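Side-chain contact in BMC domain protein (Clostridiales bacterium 1_7_47FAA, PDB 4OLO), which probably helps build the shell of a glycyl-radical propanediol microcompartment and carries an iron-sulfur cluster binding site, empty in this ligand-free form: residues B[8-11]-B[12-15]. Sequence-based numbering, arbitrary orientation.
Sequences SPTQ and GTID
P9 reaches forward to I14, its CG lying 4.1 Å from I14 CD1. The rigid ring suits the extended approach to the helix, and both residues also pack on I35 of strand 34-39. T10 is at the N-cap position. Its chi1 of 71° turns the hydroxyl in over the start of the helix, where T10 OG1 donates to T13 OG1 at 2.9 Å. The two threonine side chains meet at about a right angle. T13 OG1 is also hydrogen-bonded to D50 OD1 of the second subunit, the same oxygen that receives T10 N, and a short hydroxyl side chain at 13 thus suits a place shared by the helix start and the subunit interface. T10 O accepts I14 N at 3.2 Å, and T13 N only weakly. Q11, exposed in the first turn, has its backbone oxygen taken up as well: Q11 O accepts D15 N at 2.8 Å. Its side chain leaves with CG anti to the backbone N (chi1 -163°) and bends at chi2, bringing Q11 NE2 within 2.9 Å of D15 OD1. That hydrogen bond is nearly straight (165°) and lies in the amide plane, but reaches OD1 from above the carboxylate plane. An i to i+4 side-chain hydrogen bond thus runs along the helix surface, while a threonine at the N-cap position is typical of a helix start, here that of helix 11-17 beside a neighbouring shell subunit.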
loop_
_atom_site.group_PDB
_atom_site.type_symbol
_atom_site.label_atom_id
_atom_site.label_comp_id
_atom_site.label_asym_id
_atom_site.label_seq_id
_atom_site.Cartn_x
_atom_site.Cartn_y
_atom_site.Cartn_z
ATOM N N SER B 8 19.596 18.485 -18.011
ATOM C CA SER B 8 20.750 17.694 -18.481
ATOM C C SER B 8 20.843 16.383 -17.684
ATOM O O SER B 8 21.809 16.179 -16.948
ATOM C CB SER B 8 22.048 18.502 -18.426
ATOM O OG SER B 8 21.911 19.704 -19.167
ATOM N N PRO B 9 19.812 15.511 -17.752
ATOM C CA PRO B 9 19.864 14.276 -16.949
ATOM C C PRO B 9 20.971 13.332 -17.387
ATOM O O PRO B 9 21.300 13.292 -18.571
ATOM C CB PRO B 9 18.487 13.648 -17.177
ATOM C CG PRO B 9 18.063 14.178 -18.528
ATOM C CD PRO B 9 18.562 15.585 -18.547
ATOM N N THR B 10 21.531 12.562 -16.440
ATOM C CA THR B 10 22.549 11.574 -16.769
ATOM C C THR B 10 21.833 10.349 -17.356
ATOM O O THR B 10 20.613 10.214 -17.202
ATOM C CB THR B 10 23.364 11.198 -15.520
ATOM O OG1 THR B 10 22.561 10.421 -14.637
ATOM C CG2 THR B 10 23.923 12.401 -14.794
ATOM N N GLN B 11 22.591 9.440 -17.987
ATOM C CA GLN B 11 22.036 8.198 -18.520
ATOM C C GLN B 11 21.456 7.339 -17.374
ATOM O O GLN B 11 20.361 6.795 -17.526
ATOM C CB GLN B 11 23.074 7.432 -19.362
ATOM C CG GLN B 11 22.472 6.345 -20.279
ATOM C CD GLN B 11 21.240 6.786 -21.051
ATOM O OE1 GLN B 11 21.269 7.719 -21.874
ATOM N NE2 GLN B 11 20.110 6.147 -20.758
ATOM N N GLY B 12 22.152 7.316 -16.224
ATOM C CA GLY B 12 21.729 6.615 -15.012
ATOM C C GLY B 12 20.359 7.042 -14.524
ATOM O O GLY B 12 19.553 6.190 -14.136
ATOM N N THR B 13 20.075 8.362 -14.588
ATOM C CA THR B 13 18.792 8.961 -14.198
ATOM C C THR B 13 17.710 8.455 -15.139
ATOM O O THR B 13 16.651 8.028 -14.677
ATOM C CB THR B 13 18.872 10.503 -14.187
ATOM O OG1 THR B 13 20.002 10.906 -13.426
ATOM C CG2 THR B 13 17.648 11.147 -13.588
ATOM N N ILE B 14 17.990 8.483 -16.453
ATOM C CA ILE B 14 17.088 7.981 -17.494
ATOM C C ILE B 14 16.847 6.465 -17.275
ATOM O O ILE B 14 15.705 6.023 -17.344
ATOM C CB ILE B 14 17.653 8.335 -18.900
ATOM C CG1 ILE B 14 17.527 9.856 -19.139
ATOM C CG2 ILE B 14 16.941 7.552 -19.995
ATOM C CD1 ILE B 14 18.517 10.446 -20.114
ATOM N N ASP B 15 17.907 5.704 -16.931
ATOM C CA ASP B 15 17.812 4.275 -16.662
ATOM C C ASP B 15 16.877 3.966 -15.482
ATOM O O ASP B 15 16.079 3.035 -15.592
ATOM C CB ASP B 15 19.201 3.654 -16.463
ATOM C CG ASP B 15 20.116 3.663 -17.687
ATOM O OD1 ASP B 15 19.633 4.016 -18.800
ATOM O OD2 ASP B 15 21.315 3.309 -17.540
#